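PDB 5GZT: chitinase, which probably catalyses random internal hydrolysis of the beta-1,4 linkages between N-acetylglucosamine units in chitin and chitodextrins. Local coordinates for residues L118-K123 with S144-A149; D601-A606 with V743-M748; L874-I879 with R923-V928. One frame throughout, in Å; residues are numbered along the deposited sequence. Where two conformers were deposited one is given.

Interaction 1: residues L118-K123 with S144-A149; sequences LTLNIK and SSFESA
Leu118 and Phe146 reach toward each other tip to tip across the interior of the N-terminal parallel beta-helix, where successive strands are dealt out between two parallel sheets. Strand 114-120 belongs to one of these sheets and strand 145-146 to the other, so the two segments meet through side chains and not through strand pairing. The evidence is in the methyl-to-ring distances: Leu118 CD2 lies 3.7 Å from Phe146 CE2 and 4.1 Å from Phe146 CZ. Leu118 CB already points toward the opposing segment, and chi1 of 172° sets CG anti to the backbone N. Leu120 follows on the same strand and also points inward. Its CD1 approaches the same end of the ring, 4.1 Å from Phe146 CZ, and the two leucine methyls, both coming at the ring obliquely, thus share the far end of one phenyl group. Leu120 CD1 also packs beside Ser144, at 3.7 Å from Ser144 CB and 3.5 Å from Ser144 OG.

Where the backbones draw nearest, the CA atoms of Lys123 and Ser144 are 4.7 Å apart, and CG of the extended Lys123 chain lies against the Ser144 backbone N at 4.1 Å. Ser144 OG has the Ile122 carbonyl as a neighbour that it does not bond. Its hydrogen bonds are with Gly141 O and Thr124 N. Ile126 extends the apolar surroundings by touching both Leu118 and Phe146, while Val132 adds to Leu118 and Ala135 to Phe146.

Chemically, the 217 Å² buried here is joined by van der Waals contact alone, and the one buried hydroxyl is satisfied by the backbone of Gly141 and Thr124, just outside the two segments, so a polar atom can sit against a leucine methyl without remaining unpaired.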
loop_
_atom_site.group_PDB
_atom_site.type_symbol
_atom_site.label_atom_id
_atom_site.label_comp_id
_atom_site.label_asym_id
_atom_site.label_seq_id
_atom_site.Cartn_x
_atom_site.Cartn_y
_atom_site.Cartn_z
ATOM N N LEU B 118 -36.906 24.270 -30.374
ATOM C CA LEU B 118 -38.127 24.409 -31.132
ATOM C C LEU B 118 -39.178 23.431 -30.518
ATOM O O LEU B 118 -38.953 22.220 -30.504
ATOM C CB LEU B 118 -37.902 24.094 -32.632
ATOM C CG LEU B 118 -39.134 24.036 -33.484
ATOM C CD1 LEU B 118 -39.853 25.355 -33.716
ATOM C CD2 LEU B 118 -38.878 23.352 -34.803
ATOM N N THR B 119 -40.324 23.970 -30.093
ATOM C CA THR B 119 -41.399 23.187 -29.464
ATOM C C THR B 119 -42.617 23.176 -30.382
ATOM O O THR B 119 -43.161 24.204 -30.724
ATOM C CB THR B 119 -41.708 23.700 -28.056
ATOM O OG1 THR B 119 -40.498 23.698 -27.307
ATOM C CG2 THR B 119 -42.761 22.860 -27.328
ATOM N N LEU B 120 -43.037 21.975 -30.764
ATOM C CA LEU B 120 -44.129 21.799 -31.677
ATOM C C LEU B 120 -45.389 21.170 -31.026
ATOM O O LEU B 120 -45.320 20.042 -30.512
ATOM C CB LEU B 120 -43.658 20.902 -32.806
ATOM C CG LEU B 120 -42.368 21.359 -33.548
ATOM C CD1 LEU B 120 -42.005 20.335 -34.596
ATOM C CD2 LEU B 120 -42.655 22.700 -34.147
ATOM N N ASN B 121 -46.516 21.900 -31.165
ATOM C CA ASN B 121 -47.807 21.534 -30.588
ATOM C C ASN B 121 -48.847 21.431 -31.631
ATOM O O ASN B 121 -50.018 21.204 -31.290
ATOM C CB ASN B 121 -48.182 22.586 -29.522
ATOM C CG ASN B 121 -47.298 22.519 -28.300
ATOM O OD1 ASN B 121 -46.735 23.547 -27.819
ATOM N ND2 ASN B 121 -47.273 21.377 -27.698
ATOM N N ILE B 122 -48.435 21.469 -32.892
ATOM C CA ILE B 122 -49.284 21.266 -34.061
ATOM C C ILE B 122 -48.366 20.710 -35.199
ATOM O O ILE B 122 -47.172 20.914 -35.178
ATOM C CB ILE B 122 -49.944 22.625 -34.518
ATOM C CG1 ILE B 122 -51.067 22.511 -35.576
ATOM C CG2 ILE B 122 -48.872 23.512 -35.149
ATOM C CD1 ILE B 122 -52.272 21.644 -35.231
ATOM N N LYS B 123 -48.909 19.933 -36.118
ATOM C CA LYS B 123 -48.116 19.391 -37.242
ATOM C C LYS B 123 -47.596 20.582 -38.065
ATOM O O LYS B 123 -48.401 21.428 -38.522
ATOM C CB LYS B 123 -48.947 18.449 -38.117
ATOM C CG LYS B 123 -48.111 17.853 -39.252
ATOM C CD LYS B 123 -48.939 16.905 -40.073
ATOM C CE LYS B 123 -48.110 16.232 -41.125
ATOM N NZ LYS B 123 -48.850 15.089 -41.744
ATOM N N SER B 144 -44.703 16.143 -37.811
ATOM C CA SER B 144 -43.983 17.321 -38.305
ATOM C C SER B 144 -42.799 16.893 -39.223
ATOM O O SER B 144 -42.310 15.766 -39.128
ATOM C CB SER B 144 -43.486 18.188 -37.163
ATOM O OG SER B 144 -44.586 18.897 -36.560
ATOM N N SER B 145 -42.416 17.785 -40.130
ATOM C CA SER B 145 -41.310 17.548 -41.092
ATOM C C SER B 145 -40.256 18.643 -41.039
ATOM O O SER B 145 -40.544 19.858 -40.848
ATOM C CB SER B 145 -41.830 17.415 -42.516
ATOM O OG SER B 145 -42.598 18.543 -42.864
ATOM N N PHE B 146 -39.015 18.201 -41.168
ATOM C CA PHE B 146 -37.852 19.086 -41.214
ATOM C C PHE B 146 -37.085 18.841 -42.519
ATOM O O PHE B 146 -36.778 17.712 -42.826
ATOM C CB PHE B 146 -36.943 18.750 -40.120
ATOM C CG PHE B 146 -37.476 19.065 -38.793
ATOM C CD1 PHE B 146 -38.273 18.123 -38.113
ATOM C CD2 PHE B 146 -37.133 20.260 -38.161
ATOM C CE1 PHE B 146 -38.728 18.409 -36.825
ATOM C CE2 PHE B 146 -37.611 20.518 -36.896
ATOM C CZ PHE B 146 -38.368 19.583 -36.231
ATOM N N GLU B 147 -36.827 19.885 -43.284
ATOM C CA GLU B 147 -35.951 19.707 -44.502
ATOM C C GLU B 147 -34.535 19.406 -44.042
ATOM O O GLU B 147 -33.904 18.579 -44.622
ATOM C CB GLU B 147 -35.978 20.908 -45.429
ATOM C CG GLU B 147 -37.261 20.990 -46.226
ATOM C CD GLU B 147 -37.312 22.192 -47.150
ATOM O OE1 GLU B 147 -36.387 23.055 -47.114
ATOM O OE2 GLU B 147 -38.300 22.285 -47.907
ATOM N N SER B 148 -34.082 20.029 -42.964
ATOM C CA SER B 148 -32.834 19.599 -42.371
ATOM C C SER B 148 -33.047 19.198 -40.904
ATOM O O SER B 148 -33.651 19.930 -40.108
ATOM C CB SER B 148 -31.708 20.627 -42.579
ATOM O OG SER B 148 -31.874 21.811 -41.870
ATOM N N ALA B 149 -32.545 18.007 -40.590
ATOM C CA ALA B 149 -32.759 17.373 -39.308
ATOM C C ALA B 149 -32.339 18.250 -38.170
ATOM O O ALA B 149 -31.310 18.898 -38.259
ATOM C CB ALA B 149 -32.036 16.031 -39.232
#

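Interaction 2: residues D601-A606 with V743-M748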
loop_
_atom_site.group_PDB
_atom_site.type_symbol
_atom_site.label_atom_id
_atom_site.label_comp_id
_atom_site.label_asym_id
_atom_site.label_seq_id
_atom_site.Cartn_x
_atom_site.Cartn_y
_atom_site.Cartn_z
ATOM N N ASP B 601 -7.298 -7.892 13.139
ATOM C CA ASP B 601 -6.209 -8.830 13.529
ATOM C C ASP B 601 -5.756 -9.550 12.263
ATOM O O ASP B 601 -6.042 -9.097 11.125
ATOM C CB ASP B 601 -6.697 -9.757 14.658
ATOM C CG ASP B 601 -7.612 -10.892 14.199
ATOM O OD1 ASP B 601 -8.064 -10.866 13.006
ATOM O OD2 ASP B 601 -7.969 -11.777 15.084
ATOM N N THR B 602 -5.047 -10.669 12.461
ATOM C CA THR B 602 -4.454 -11.355 11.427
ATOM C C THR B 602 -5.510 -11.962 10.533
ATOM O O THR B 602 -5.297 -12.084 9.284
ATOM C CB THR B 602 -3.499 -12.411 11.963
ATOM O OG1 THR B 602 -4.141 -13.187 12.924
ATOM C CG2 THR B 602 -2.300 -11.770 12.607
ATOM N N ALA B 603 -6.546 -12.480 11.143
ATOM C CA ALA B 603 -7.622 -13.107 10.367
ATOM C C ALA B 603 -8.471 -12.100 9.532
ATOM O O ALA B 603 -8.762 -12.360 8.361
ATOM C CB ALA B 603 -8.531 -13.940 11.288
ATOM N N SER B 604 -8.874 -10.977 10.138
ATOM C CA SER B 604 -9.660 -9.966 9.453
ATOM C C SER B 604 -8.804 -9.352 8.338
ATOM O O SER B 604 -9.358 -9.116 7.233
ATOM C CB SER B 604 -10.276 -8.901 10.383
ATOM O OG SER B 604 -9.312 -8.022 10.897
ATOM N N ALA B 605 -7.497 -9.133 8.572
ATOM C CA ALA B 605 -6.624 -8.694 7.536
ATOM C C ALA B 605 -6.605 -9.687 6.354
ATOM O O ALA B 605 -6.663 -9.227 5.197
ATOM C CB ALA B 605 -5.235 -8.370 7.983
ATOM N N ALA B 606 -6.641 -10.985 6.619
ATOM C CA ALA B 606 -6.630 -11.956 5.511
ATOM C C ALA B 606 -7.961 -11.957 4.748
ATOM O O ALA B 606 -7.933 -11.939 3.569
ATOM C CB ALA B 606 -6.321 -13.356 5.964
ATOM N N VAL B 743 -7.800 -23.142 11.936
ATOM C CA VAL B 743 -7.722 -21.686 11.749
ATOM C C VAL B 743 -9.029 -21.148 11.132
ATOM O O VAL B 743 -9.833 -21.888 10.604
ATOM C CB VAL B 743 -6.536 -21.260 10.878
ATOM C CG1 VAL B 743 -5.222 -21.703 11.572
ATOM C CG2 VAL B 743 -6.601 -21.863 9.466
ATOM N N LEU B 744 -9.145 -19.841 11.188
ATOM C CA LEU B 744 -10.279 -19.061 10.791
ATOM C C LEU B 744 -10.221 -18.796 9.297
ATOM O O LEU B 744 -11.233 -18.630 8.691
ATOM C CB LEU B 744 -10.233 -17.687 11.571
ATOM C CG LEU B 744 -10.634 -17.800 13.049
ATOM C CD1 LEU B 744 -10.500 -16.469 13.814
ATOM C CD2 LEU B 744 -12.018 -18.312 13.234
ATOM N N GLU B 745 -9.033 -18.647 8.754
ATOM C CA GLU B 745 -8.858 -18.399 7.366
ATOM C C GLU B 745 -9.357 -19.603 6.586
ATOM O O GLU B 745 -9.283 -20.742 7.048
ATOM C CB GLU B 745 -7.372 -18.182 7.032
ATOM C CG GLU B 745 -6.774 -16.876 7.572
ATOM C CD GLU B 745 -6.318 -16.946 9.056
ATOM O OE1 GLU B 745 -6.567 -17.969 9.708
ATOM O OE2 GLU B 745 -5.711 -15.998 9.573
ATOM N N ALA B 746 -9.797 -19.375 5.395
ATOM C CA ALA B 746 -10.561 -20.382 4.606
ATOM C C ALA B 746 -9.725 -21.461 3.943
ATOM O O ALA B 746 -10.093 -22.624 4.006
ATOM C CB ALA B 746 -11.393 -19.667 3.520
ATOM N N ASN B 747 -8.661 -21.154 3.245
ATOM C CA ASN B 747 -8.124 -22.308 2.440
ATOM C C ASN B 747 -6.638 -22.579 2.709
ATOM O O ASN B 747 -5.880 -22.879 1.808
ATOM C CB ASN B 747 -8.346 -22.064 0.914
ATOM C CG ASN B 747 -9.825 -21.947 0.540
ATOM O OD1 ASN B 747 -10.600 -22.931 0.581
ATOM N ND2 ASN B 747 -10.228 -20.729 0.185
ATOM N N MET B 748 -6.248 -22.522 3.972
ATOM C CA MET B 748 -4.868 -22.840 4.327
ATOM C C MET B 748 -4.609 -24.334 4.379
ATOM O O MET B 748 -5.521 -25.137 4.411
ATOM C CB MET B 748 -4.567 -22.216 5.629
ATOM C CG MET B 748 -4.787 -20.734 5.568
ATOM S SD MET B 748 -4.194 -19.745 6.960
ATOM C CE MET B 748 -2.376 -19.823 6.731
HETATM O O HOH W 1 -3.982 -14.313 8.445
#
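This is a buried interdomain contact, in which Ala603 and Ala606 on the first turns of helix 602-614 in a family 18 hydrolase region meet Leu744 and Glu745 in the loop that joins strands 732-738 and 754-759 of the immunoglobulin-like domain. It covers 158 Å², and the nearest CA atoms, those of Ala603 and Glu745, are 6.2 Å apart. Small residues on the helix permit this approach. Ala603 CB meets Leu744 CD1 at 4.1 Å, and Ala606 CB meets Glu745 CG at 3.9 Å. The glutamate chain is bent at chi2 (83°), which turns CD aside from an extended course, and OE2 comes within 3.6 Å of Ala603 CA.

The polar link between the segments is one water, which donates to Thr602 O and to Glu745 OE2, each at 2.7 Å. Thr682 completes the arrangement: its hydroxyl is hydrogen-bonded to Glu745 OE2 and also to Thr602 OG1. The hydroxyl of Tyr607, the residue after Ala606, is bonded to Leu744 O.

The helix itself starts with a capping box. Asp601 OD1 accepts from Ser604 N in a nearly straight bond (N-H...acceptor angle 170°), met close to the line of its own C-O bond. In return Asp601 N donates to Ser604 OG, a reciprocal pairing that fixes the start of the helix close to the domain boundary.

Glu745 OE2 is therefore gripped by both a water and a threonine hydroxyl while its CG stays against the Ala606 methyl. Arg641 of helix 633-642 lies against Glu745 and would probably offset its charge, although Asp601 OD1 is a like charge 6.6 Å from Glu745 OE2. The junction implied is a mixed one, part methyl packing and part water-mediated bonding.

Interaction 3: residues L874-I879 with R923-V928; sequences LANSAI and REKLDV
Lys925 and Leu926 on helix 911-933 pack against Ala875, Asn876 and Ile879 on helix 868-884, two neighbouring outer helices of the C-terminal family 18 TIM barrel. The short segments run in broadly the same sense, with a signed crossing angle of -42° and a closest axis separation of 10.2 Å.

Along the second helix, Arg923 comes first and is directed elsewhere, with NH2 bonded to Tyr937 O. Lys925 then carries much of the interface, using almost the full length of its chain. Near its root, Lys925 CB is met by Ile879 CD1 at 3.4 Å, tighter than usual for two carbons, and the two side chains cross at about a right angle. Further out, Lys925 CD rests on Ala875 CB at 3.6 Å and passes Asn876 OD1 at 3.5 Å. A bend at the last torsion (chi4 -69°) sets NZ, which donates to a water at 2.7 Å. That water in turn donates to Asn876 OD1 at 2.8 Å, bridging Asn876 and Lys925, which make no direct bond with each other. Glu872, one turn before Asn876, holds both polar ends: its OE1 forms a salt bridge with Lys925 NZ while its OE2 is hydrogen-bonded to Asn876 ND2. An alanine in place of Lys925 would keep CB against Ile879, but would probably leave Glu872 without its cationic mate and open a gap over the Ala875 methyl.

Leu926 comes next and turns the contact toward the buried side, where it also touches Tyr937 and Leu939. It and Ile879 slide past each other in opposite directions, an apolar pairing made through one methyl: Leu926 CD2 lies 3.8 Å from Ile879 CG1 and 4.0 Å from Ile879 CD1.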
loop_
_atom_site.group_PDB
_atom_site.type_symbol
_atom_site.label_atom_id
_atom_site.label_comp_id
_atom_site.label_asym_id
_atom_site.label_seq_id
_atom_site.Cartn_x
_atom_site.Cartn_y
_atom_site.Cartn_z
ATOM N N LEU B 874 39.035 -42.845 6.260
ATOM C CA LEU B 874 39.002 -41.706 7.177
ATOM C C LEU B 874 38.275 -42.140 8.479
ATOM O O LEU B 874 38.750 -41.889 9.591
ATOM C CB LEU B 874 38.336 -40.446 6.546
ATOM C CG LEU B 874 38.395 -39.252 7.541
ATOM C CD1 LEU B 874 39.776 -38.685 7.539
ATOM C CD2 LEU B 874 37.393 -38.138 7.250
ATOM N N ALA B 875 37.182 -42.872 8.338
ATOM C CA ALA B 875 36.392 -43.236 9.507
ATOM C C ALA B 875 37.171 -44.133 10.441
ATOM O O ALA B 875 37.275 -43.898 11.644
ATOM C CB ALA B 875 35.074 -43.863 9.073
ATOM N N ASN B 876 37.798 -45.165 9.880
ATOM C CA ASN B 876 38.623 -46.055 10.668
ATOM C C ASN B 876 39.746 -45.293 11.313
ATOM O O ASN B 876 40.035 -45.455 12.479
ATOM C CB ASN B 876 39.222 -47.195 9.761
ATOM C CG ASN B 876 38.207 -48.235 9.389
ATOM O OD1 ASN B 876 37.244 -48.455 10.089
ATOM N ND2 ASN B 876 38.452 -48.922 8.288
ATOM N N SER B 877 40.374 -44.394 10.584
ATOM C CA SER B 877 41.447 -43.606 11.217
ATOM C C SER B 877 40.970 -42.653 12.347
ATOM O O SER B 877 41.642 -42.485 13.380
ATOM C CB SER B 877 42.176 -42.847 10.119
ATOM O OG SER B 877 43.220 -42.137 10.669
ATOM N N ALA B 878 39.807 -42.011 12.149
ATOM C CA ALA B 878 39.236 -41.131 13.177
ATOM C C ALA B 878 38.908 -41.901 14.438
ATOM O O ALA B 878 39.184 -41.495 15.542
ATOM C CB ALA B 878 37.947 -40.544 12.607
ATOM N N ILE B 879 38.426 -43.120 14.240
ATOM C CA ILE B 879 38.125 -43.986 15.382
ATOM C C ILE B 879 39.377 -44.442 16.102
ATOM O O ILE B 879 39.402 -44.540 17.343
ATOM C CB ILE B 879 37.204 -45.150 14.890
ATOM C CG1 ILE B 879 35.788 -44.598 14.876
ATOM C CG2 ILE B 879 37.387 -46.439 15.681
ATOM C CD1 ILE B 879 34.890 -45.363 14.023
ATOM N N ARG B 923 28.566 -42.809 11.746
ATOM C CA ARG B 923 27.577 -43.291 12.755
ATOM C C ARG B 923 27.511 -44.791 12.794
ATOM O O ARG B 923 27.530 -45.377 13.888
ATOM C CB ARG B 923 26.204 -42.728 12.508
ATOM C CG ARG B 923 25.087 -43.095 13.494
ATOM C CD ARG B 923 25.500 -43.702 14.870
ATOM N NE ARG B 923 26.072 -42.872 15.757
ATOM C CZ ARG B 923 26.728 -43.034 16.896
ATOM N NH1 ARG B 923 27.209 -44.086 17.543
ATOM N NH2 ARG B 923 26.983 -41.819 17.436
ATOM N N GLU B 924 27.555 -45.434 11.629
ATOM C CA GLU B 924 27.635 -46.892 11.625
ATOM C C GLU B 924 28.867 -47.409 12.358
ATOM O O GLU B 924 28.778 -48.276 13.225
ATOM C CB GLU B 924 27.587 -47.411 10.180
ATOM C CG GLU B 924 27.755 -48.894 10.074
ATOM C CD GLU B 924 27.662 -49.409 8.620
ATOM O OE1 GLU B 924 28.420 -49.027 7.737
ATOM O OE2 GLU B 924 26.819 -50.195 8.389
ATOM N N LYS B 925 30.018 -46.880 12.057
ATOM C CA LYS B 925 31.234 -47.348 12.717
ATOM C C LYS B 925 31.224 -47.092 14.191
ATOM O O LYS B 925 31.760 -47.843 14.920
ATOM C CB LYS B 925 32.449 -46.704 12.103
ATOM C CG LYS B 925 32.574 -47.233 10.674
ATOM C CD LYS B 925 33.938 -47.163 10.110
ATOM C CE LYS B 925 33.947 -47.686 8.693
ATOM N NZ LYS B 925 33.720 -49.155 8.515
ATOM N N LEU B 926 30.652 -45.965 14.625
ATOM C CA LEU B 926 30.670 -45.662 16.043
ATOM C C LEU B 926 29.629 -46.519 16.768
ATOM O O LEU B 926 29.796 -46.811 17.940
ATOM C CB LEU B 926 30.413 -44.168 16.308
ATOM C CG LEU B 926 31.598 -43.255 15.990
ATOM C CD1 LEU B 926 31.163 -41.801 16.078
ATOM C CD2 LEU B 926 32.781 -43.507 16.889
ATOM N N ASP B 927 28.529 -46.881 16.097
ATOM C CA ASP B 927 27.666 -47.963 16.672
ATOM C C ASP B 927 28.455 -49.242 16.919
ATOM O O ASP B 927 28.257 -49.921 17.926
ATOM C CB ASP B 927 26.471 -48.272 15.769
ATOM C CG ASP B 927 25.462 -47.077 15.689
ATOM O OD1 ASP B 927 25.608 -46.112 16.450
ATOM O OD2 ASP B 927 24.578 -47.155 14.848
ATOM N N VAL B 928 29.239 -49.633 15.935
ATOM C CA VAL B 928 30.100 -50.842 16.062
ATOM C C VAL B 928 31.022 -50.679 17.252
ATOM O O VAL B 928 31.009 -51.494 18.201
ATOM C CB VAL B 928 30.850 -51.122 14.750
ATOM C CG1 VAL B 928 31.971 -52.180 14.875
ATOM C CG2 VAL B 928 29.897 -51.570 13.707
HETATM O O HOH W 2 35.524 -50.604 9.955
#

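How the interactions relate
From the N terminus, the three contacts follow in series; none nests in or crosses another. Interaction 1 closes a loop of 20 intervening residues and joins the two sheets of the N-terminal beta-helix. Interaction 2 spans 136 residues, bringing the first family 18 region against the immunoglobulin-like domain that follows it. Interaction 3 has 43 residues between its segments and joins neighbouring helices within the second family 18 barrel. None of the contacts touches another: centres of interactions 1 and 2 are about 67 Å apart, and those of 2 and 3 about 51 Å. Interactions 1 and 3 lie on opposite sides of the chain's centre, with centres about 111 Å apart.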